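Local structure of probable aminotransferase (Pseudomonas aeruginosa, 5YKR) at residues Q134-A139 / A295-S300; L147-M152 / F323-T328; F128-W133 / L277-F282. The protein belongs to the class-III aminotransferases, a family of pyridoxal-phosphate-dependent enzymes, and forms an assembly of two copies of one chain. All coordinates share one frame; numbering follows the deposited sequence.

Interaction 1 of 3, residues Q134-A139 / A295-S300; sequences QVTTSA and AVWGCS
Gln134 and Trp297 lie side by side and point the same way, the aliphatic part of the glutamine resting on one face of the indole. Gln134 CB sits 3.5 Å above the Trp297 ring plane, displaced toward the rim, in a CH-pi contact 4.0 Å from the centroid of the five-membered ring. Gln134 CG continues past the rim beside Trp297 CZ2, at 3.8 Å. The carboxamide then turns away, its plane 79° from that of the indole, and NE2 donates to Ala45 O of the second subunit. With Trp297 CG between its backbone N and carbonyl carbon (chi1 65°), the indole comes up beside Gln134. Thr136 crosses it at about a right angle and places CG2 at its edge, near CD1. Helix 139-154 packs on Trp297 with Ala142, Val146 and Leu149.

On the same face, Ala295 CB fits against the turn after strand 132-136, 3.4 Å from Ser138 C. Thr136 OG1 touches this methyl and donates to Ser138 O at 2.8 Å, from above the carbonyl plane. The opposite face carries Val135 and Val296, whose CG2 and CG1 meet at 4.2 Å beside Met339 of helix 333-346.

The backbones form an antiparallel ladder: Gln134 and Trp297 exchange two hydrogen bonds, as do Thr136 and Ala295, with Val135-Val296 the non-hydrogen-bonded pair between them. Strand 295-299 thereby joins strand 132-136 to the seven-stranded sheet characteristic of fold-type I enzymes. Strand 132-136 is outermost within this chain, but Val135 makes backbone hydrogen bonds to the second subunit. Chemically, the ladder satisfies buried backbone groups of both hydrogen-bonded pairs, the side chains add apolar and CH-pi contact, and Gln134 NE2 is satisfied across the subunit interface.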
# COMPACT_ATOMS: atom_id res chain seq x y z
N GLN A 134 -0.65 -1.55 14.79
CA GLN A 134 0.36 -1.60 13.74
C GLN A 134 -0.07 -0.63 12.64
O GLN A 134 -1.23 -0.23 12.56
CB GLN A 134 0.50 -3.01 13.15
CG GLN A 134 1.11 -4.05 14.07
CD GLN A 134 2.60 -3.89 14.30
OE1 GLN A 134 3.40 -4.49 13.56
NE2 GLN A 134 3.01 -3.13 15.38
N VAL A 135 0.86 -0.24 11.79
CA VAL A 135 0.62 0.66 10.64
C VAL A 135 0.92 -0.03 9.35
O VAL A 135 1.90 -0.79 9.26
CB VAL A 135 1.50 1.93 10.76
CG1 VAL A 135 1.31 2.89 9.60
CG2 VAL A 135 1.26 2.62 12.07
N THR A 136 0.10 0.22 8.36
CA THR A 136 0.29 -0.26 6.98
C THR A 136 0.32 0.94 6.01
O THR A 136 0.11 2.09 6.42
CB THR A 136 -0.79 -1.24 6.57
OG1 THR A 136 -2.01 -0.51 6.51
CG2 THR A 136 -0.87 -2.45 7.49
N THR A 137 0.47 0.65 4.71
CA THR A 137 0.36 1.72 3.68
C THR A 137 -1.01 1.85 3.07
O THR A 137 -1.19 2.70 2.20
CB THR A 137 1.47 1.56 2.62
OG1 THR A 137 1.37 0.29 2.01
CG2 THR A 137 2.84 1.71 3.22
N SER A 138 -1.97 1.05 3.51
CA SER A 138 -3.38 1.18 3.03
C SER A 138 -4.34 0.37 3.89
O SER A 138 -3.96 -0.60 4.51
CB SER A 138 -3.50 0.66 1.61
OG SER A 138 -3.31 -0.76 1.54
N ALA A 139 -5.60 0.76 3.86
CA ALA A 139 -6.64 -0.02 4.51
C ALA A 139 -6.70 -1.44 3.94
O ALA A 139 -6.90 -2.39 4.67
CB ALA A 139 -7.99 0.65 4.41
N ALA A 295 -2.65 3.32 6.85
CA ALA A 295 -3.77 2.86 7.67
C ALA A 295 -3.20 2.40 9.00
O ALA A 295 -1.99 2.11 9.11
CB ALA A 295 -4.54 1.72 6.98
N VAL A 296 -4.10 2.27 9.99
CA VAL A 296 -3.77 1.62 11.23
C VAL A 296 -4.69 0.43 11.43
O VAL A 296 -5.85 0.42 10.95
CB VAL A 296 -3.88 2.58 12.44
CG1 VAL A 296 -2.84 3.69 12.34
CG2 VAL A 296 -5.29 3.17 12.60
N TRP A 297 -4.22 -0.56 12.17
CA TRP A 297 -5.07 -1.58 12.69
C TRP A 297 -4.72 -1.85 14.12
O TRP A 297 -3.55 -1.78 14.49
CB TRP A 297 -5.11 -2.82 11.84
CG TRP A 297 -3.91 -3.59 11.70
CD1 TRP A 297 -2.99 -3.49 10.72
CD2 TRP A 297 -3.51 -4.66 12.56
NE1 TRP A 297 -2.01 -4.46 10.90
CE2 TRP A 297 -2.31 -5.19 12.03
CE3 TRP A 297 -4.05 -5.23 13.73
CZ2 TRP A 297 -1.62 -6.25 12.63
CZ3 TRP A 297 -3.37 -6.29 14.31
CH2 TRP A 297 -2.21 -6.80 13.75
N GLY A 298 -5.73 -2.19 14.88
CA GLY A 298 -5.59 -2.48 16.30
C GLY A 298 -6.27 -3.76 16.70
O GLY A 298 -7.13 -4.25 15.98
N CYS A 299 -5.82 -4.33 17.83
CA CYS A 299 -6.44 -5.55 18.34
C CYS A 299 -6.48 -5.57 19.83
O CYS A 299 -5.72 -4.86 20.53
CB CYS A 299 -5.74 -6.78 17.80
SG CYS A 299 -4.06 -7.08 18.40
N SER A 300 -7.39 -6.40 20.32
CA SER A 300 -7.52 -6.60 21.79
C SER A 300 -6.30 -7.31 22.36
O SER A 300 -5.53 -7.96 21.63
CB SER A 300 -8.76 -7.41 22.10
OG SER A 300 -8.56 -8.77 21.69

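Interaction 2 of 3, residues L147-M152 / F323-T328; sequences LRLCRM and FGFGGT
Arg148 and Leu149 of helix 139-154 meet the loop 323-328 in a mixed contact, part water-bridged and part apolar, that joins a helix packed on the fold-type I sheet to a loop at the dimer interface. The Arg148 chain leaves the helix extended, with CG anti to the backbone N (chi1 169°), and bends at chi3. Its guanidinium turns one face to the backbone of Gly324, whose CA stands 4.0 Å above the plane, over the centre. Gly324 has no side chain to hold the two apart, and its backbone angles, which would jam a CB against the carbonyl O of Phe323, call for glycine.

Phe325 takes the apolar share. Arg148 CD lies 4.0 Å from Phe325 CD1; the guanidinium and phenyl planes are within 1° of parallel but not stacked, the ring being met through CD. Leu149 crosses the phenyl at about a right angle, CD2 reaching CZ at 4.0 Å.

Arg148 has further partners in the second subunit: NH2 forms a salt bridge with Asp171 and NH1 donates to His190 O. The guanidinium is thus held directly by that subunit and, through two waters, by loop 323-328, which probably fixes its rotation. Farther along the loop, Thr328 OG1 hydrogen-bonds an LLP side chain of the second subunit, which brings this segment to the neighbouring cofactor site.

Of the two waters, one accepts from Arg148 NH1 and donates to Phe323 O; the other lies in the guanidinium plane at its edge, 2.8 Å from Arg148 NE, and donates to Gly324 O at 2.9 Å.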
# COMPACT_ATOMS: atom_id res chain seq x y z
N LEU A 147 -6.31 -10.56 8.27
CA LEU A 147 -6.88 -11.88 7.93
C LEU A 147 -5.80 -12.97 8.01
O LEU A 147 -6.08 -14.09 8.51
CB LEU A 147 -7.53 -11.84 6.57
CG LEU A 147 -8.80 -11.00 6.44
CD1 LEU A 147 -9.28 -10.99 4.97
CD2 LEU A 147 -9.89 -11.51 7.39
N ARG A 148 -4.59 -12.69 7.54
CA ARG A 148 -3.48 -13.64 7.65
C ARG A 148 -3.23 -14.02 9.11
O ARG A 148 -3.09 -15.21 9.42
CB ARG A 148 -2.21 -13.02 7.02
CG ARG A 148 -0.93 -13.79 7.32
CD ARG A 148 0.30 -13.17 6.67
NE ARG A 148 0.31 -13.39 5.24
CZ ARG A 148 0.63 -14.53 4.63
NH1 ARG A 148 1.12 -15.51 5.29
NH2 ARG A 148 0.46 -14.65 3.29
N LEU A 149 -3.16 -13.02 10.00
CA LEU A 149 -2.89 -13.30 11.37
C LEU A 149 -4.04 -14.11 12.00
O LEU A 149 -3.80 -14.97 12.85
CB LEU A 149 -2.66 -11.99 12.14
CG LEU A 149 -1.35 -11.29 11.80
CD1 LEU A 149 -1.29 -9.89 12.37
CD2 LEU A 149 -0.12 -12.08 12.26
N CYS A 150 -5.29 -13.83 11.60
CA CYS A 150 -6.43 -14.62 12.09
C CYS A 150 -6.35 -16.07 11.64
O CYS A 150 -6.68 -16.98 12.40
CB CYS A 150 -7.76 -13.99 11.70
SG CYS A 150 -8.14 -12.45 12.55
N ARG A 151 -5.95 -16.29 10.38
CA ARG A 151 -5.72 -17.67 9.91
C ARG A 151 -4.61 -18.36 10.73
O ARG A 151 -4.73 -19.54 11.11
CB ARG A 151 -5.42 -17.72 8.42
CG ARG A 151 -6.60 -17.37 7.55
CD ARG A 151 -6.31 -17.70 6.08
NE ARG A 151 -7.48 -17.50 5.25
CZ ARG A 151 -7.79 -16.44 4.56
NH1 ARG A 151 -7.00 -15.41 4.51
NH2 ARG A 151 -8.98 -16.43 3.89
N MET A 152 -3.53 -17.62 11.01
CA MET A 152 -2.42 -18.16 11.79
C MET A 152 -2.84 -18.52 13.21
O MET A 152 -2.54 -19.65 13.65
CB MET A 152 -1.25 -17.19 11.86
CG MET A 152 -0.51 -17.01 10.54
SD MET A 152 0.58 -15.58 10.54
CE MET A 152 1.65 -15.93 11.92
N PHE A 323 7.63 -12.72 7.35
CA PHE A 323 6.46 -13.52 7.77
C PHE A 323 5.20 -13.28 6.89
O PHE A 323 4.10 -13.60 7.28
CB PHE A 323 6.12 -13.34 9.27
CG PHE A 323 7.32 -13.56 10.16
CD1 PHE A 323 7.83 -14.83 10.38
CD2 PHE A 323 7.87 -12.49 10.85
CE1 PHE A 323 8.89 -15.05 11.24
CE2 PHE A 323 8.94 -12.70 11.69
CZ PHE A 323 9.47 -13.98 11.88
N GLY A 324 5.40 -12.75 5.69
CA GLY A 324 4.31 -12.62 4.73
C GLY A 324 3.54 -11.31 4.76
O GLY A 324 2.57 -11.14 4.01
N PHE A 325 3.92 -10.38 5.68
CA PHE A 325 3.16 -9.13 5.77
C PHE A 325 4.14 -8.04 6.24
O PHE A 325 5.33 -8.27 6.41
CB PHE A 325 1.93 -9.27 6.71
CG PHE A 325 2.24 -9.46 8.17
CD1 PHE A 325 2.76 -10.66 8.65
CD2 PHE A 325 1.98 -8.44 9.08
CE1 PHE A 325 3.02 -10.82 9.98
CE2 PHE A 325 2.23 -8.59 10.43
CZ PHE A 325 2.78 -9.77 10.88
N GLY A 326 3.60 -6.86 6.45
CA GLY A 326 4.36 -5.61 6.64
C GLY A 326 4.64 -5.08 5.29
O GLY A 326 4.22 -5.71 4.31
N GLY A 327 5.46 -4.07 5.20
CA GLY A 327 5.81 -3.41 3.95
C GLY A 327 6.94 -2.41 4.25
O GLY A 327 7.04 -1.86 5.38
N THR A 328 7.78 -2.16 3.26
CA THR A 328 9.01 -1.41 3.50
C THR A 328 8.79 0.01 4.01
O THR A 328 9.57 0.49 4.85
CB THR A 328 9.90 -1.45 2.26
OG1 THR A 328 10.07 -2.82 1.82
CG2 THR A 328 11.25 -0.78 2.52
O HOH W 1 2.52 -15.82 7.94
O HOH W 2 -0.30 -10.99 3.88

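Interaction 3 of 3, residues F128-W133 / L277-F282; sequences FGLPYW and LEPDFF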
# COMPACT_ATOMS: atom_id res chain seq x y z
N PHE A 128 -9.46 4.62 20.42
CA PHE A 128 -10.23 3.54 19.82
C PHE A 128 -10.42 2.33 20.75
O PHE A 128 -11.12 1.36 20.40
CB PHE A 128 -9.62 3.12 18.50
CG PHE A 128 -9.65 4.19 17.44
CD1 PHE A 128 -10.86 4.77 17.02
CD2 PHE A 128 -8.47 4.63 16.86
CE1 PHE A 128 -10.85 5.76 16.06
CE2 PHE A 128 -8.47 5.59 15.90
CZ PHE A 128 -9.66 6.18 15.50
N GLY A 129 -9.85 2.39 21.95
CA GLY A 129 -10.18 1.41 22.97
C GLY A 129 -9.69 -0.01 22.81
O GLY A 129 -10.28 -0.94 23.38
N LEU A 130 -8.67 -0.18 22.00
CA LEU A 130 -7.95 -1.41 21.86
C LEU A 130 -6.47 -1.12 22.17
O LEU A 130 -5.95 -0.06 21.76
CB LEU A 130 -8.10 -2.02 20.48
CG LEU A 130 -9.47 -2.50 20.06
CD1 LEU A 130 -9.46 -3.04 18.64
CD2 LEU A 130 -9.97 -3.57 20.98
N PRO A 131 -5.78 -2.07 22.80
CA PRO A 131 -4.46 -1.75 23.28
C PRO A 131 -3.28 -1.81 22.30
O PRO A 131 -2.33 -1.06 22.51
CB PRO A 131 -4.21 -2.79 24.39
CG PRO A 131 -5.13 -3.91 24.06
CD PRO A 131 -6.31 -3.29 23.46
N TYR A 132 -3.33 -2.63 21.24
CA TYR A 132 -2.14 -2.87 20.43
C TYR A 132 -2.39 -2.55 18.97
O TYR A 132 -3.42 -2.94 18.42
CB TYR A 132 -1.72 -4.34 20.52
CG TYR A 132 -1.27 -4.73 21.91
CD1 TYR A 132 -0.01 -4.36 22.40
CD2 TYR A 132 -2.10 -5.45 22.72
CE1 TYR A 132 0.36 -4.64 23.71
CE2 TYR A 132 -1.75 -5.76 24.01
CZ TYR A 132 -0.52 -5.38 24.51
OH TYR A 132 -0.14 -5.71 25.77
N TRP A 133 -1.41 -1.89 18.34
CA TRP A 133 -1.59 -1.34 16.99
C TRP A 133 -0.40 -1.68 16.09
O TRP A 133 0.70 -2.05 16.55
CB TRP A 133 -1.74 0.20 17.09
CG TRP A 133 -2.96 0.53 17.86
CD1 TRP A 133 -3.10 0.52 19.22
CD2 TRP A 133 -4.29 0.72 17.32
NE1 TRP A 133 -4.42 0.71 19.56
CE2 TRP A 133 -5.17 0.80 18.42
CE3 TRP A 133 -4.80 0.86 16.03
CZ2 TRP A 133 -6.56 1.00 18.26
CZ3 TRP A 133 -6.18 1.03 15.88
CH2 TRP A 133 -7.04 1.10 16.98
N LEU A 277 -19.50 -0.64 20.46
CA LEU A 277 -19.11 -1.94 19.92
C LEU A 277 -17.84 -2.43 20.62
O LEU A 277 -17.11 -1.64 21.23
CB LEU A 277 -18.92 -1.92 18.42
CG LEU A 277 -20.10 -1.43 17.58
CD1 LEU A 277 -19.81 -1.64 16.07
CD2 LEU A 277 -21.43 -2.08 17.98
N GLU A 278 -17.60 -3.72 20.50
CA GLU A 278 -16.48 -4.41 21.13
C GLU A 278 -15.70 -5.22 20.07
O GLU A 278 -15.70 -6.43 20.08
CB GLU A 278 -16.97 -5.31 22.27
CG GLU A 278 -17.58 -4.53 23.41
CD GLU A 278 -18.23 -5.44 24.44
OE1 GLU A 278 -17.52 -6.16 25.11
OE2 GLU A 278 -19.47 -5.47 24.54
N PRO A 279 -15.03 -4.52 19.15
CA PRO A 279 -14.27 -5.22 18.07
C PRO A 279 -13.13 -6.05 18.66
O PRO A 279 -12.53 -5.65 19.64
CB PRO A 279 -13.69 -4.09 17.23
CG PRO A 279 -13.85 -2.89 18.05
CD PRO A 279 -14.85 -3.06 19.12
N ASP A 280 -12.82 -7.14 18.01
CA ASP A 280 -11.51 -7.82 18.24
C ASP A 280 -10.36 -7.13 17.53
O ASP A 280 -9.26 -7.10 18.04
CB ASP A 280 -11.59 -9.30 17.89
CG ASP A 280 -12.63 -10.01 18.68
OD1 ASP A 280 -12.69 -9.82 19.94
OD2 ASP A 280 -13.43 -10.79 18.06
N PHE A 281 -10.64 -6.68 16.32
CA PHE A 281 -9.72 -5.93 15.48
C PHE A 281 -10.47 -4.71 14.93
O PHE A 281 -11.65 -4.80 14.64
CB PHE A 281 -9.20 -6.75 14.29
CG PHE A 281 -8.36 -7.92 14.67
CD1 PHE A 281 -8.95 -9.12 14.96
CD2 PHE A 281 -6.98 -7.84 14.67
CE1 PHE A 281 -8.19 -10.22 15.30
CE2 PHE A 281 -6.19 -8.97 14.99
CZ PHE A 281 -6.82 -10.15 15.31
N PHE A 282 -9.72 -3.62 14.75
CA PHE A 282 -10.27 -2.35 14.26
C PHE A 282 -9.34 -1.88 13.15
O PHE A 282 -8.11 -1.84 13.36
CB PHE A 282 -10.24 -1.36 15.44
CG PHE A 282 -10.76 0.00 15.13
CD1 PHE A 282 -9.94 0.99 14.55
CD2 PHE A 282 -12.08 0.33 15.46
CE1 PHE A 282 -10.45 2.24 14.29
CE2 PHE A 282 -12.56 1.60 15.20
CZ PHE A 282 -11.75 2.55 14.63
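The aromatic contacts centre on Phe282, which meets both Phe128 and Trp133. The Phe128 and Phe282 rings form an offset stack, centroids 4.5 Å apart and planes at 28°. With Phe282 CG anti to the backbone N (chi1 -180°), the ring lies against Phe128: CE1 stands 3.7 Å above the centre of the Phe128 ring, and the tilt brings CZ to 3.4 Å from Phe128 CD1. Trp133 offers the edge of its indole: Phe282 CD1 lies near that plane, 3.8 Å from Trp133 CH2.

Aliphatic packing comes from Leu130. Its CD1 touches Phe282 CB at 3.7 Å and reaches toward Pro279 CG, while CD2 rests 3.6 Å from Pro279 O.

No hydrogen bond crosses between the segments. Within 128-133, Trp133 NE1 donates to Leu130 O at 2.8 Å, the donor above the carbonyl plane and the acceptor tilted from the indole plane, which ties the ring back to the loop before its strand.

Strands 132-136 and 281-284 are not neighbours in the sheet, since 295-299 runs between them. Their side chains meet above Gly298, on the face that also carries Val296. The contact is almost wholly apolar: ring and methyl surfaces join the end of helix 115-128 to the start of strand 281-284, and the indole N-H is satisfied locally.

From the N terminus, the chain supplies 128-133, 134-139 and 147-152 in close succession, and later 277-282, 295-300 and 323-328 in the same order. The three loops, closed over 143, 155 and 170 intervening residues by interactions 3, 1 and 2, therefore all cross, and none nests in another. Interactions 1 and 3 share strand 132-136 and are joined through strand 295-299, where Cys299 N probably hydrogen-bonds Tyr132 O, and Gly298 N Phe282 O. Helix 139-154 brings interaction 2 against both: Leu149 CD1 meets Trp297 CH2, and Cys150 packs on Phe281. Together they tie sheet margin, covering helix and interface loop, and all three touch the second subunit.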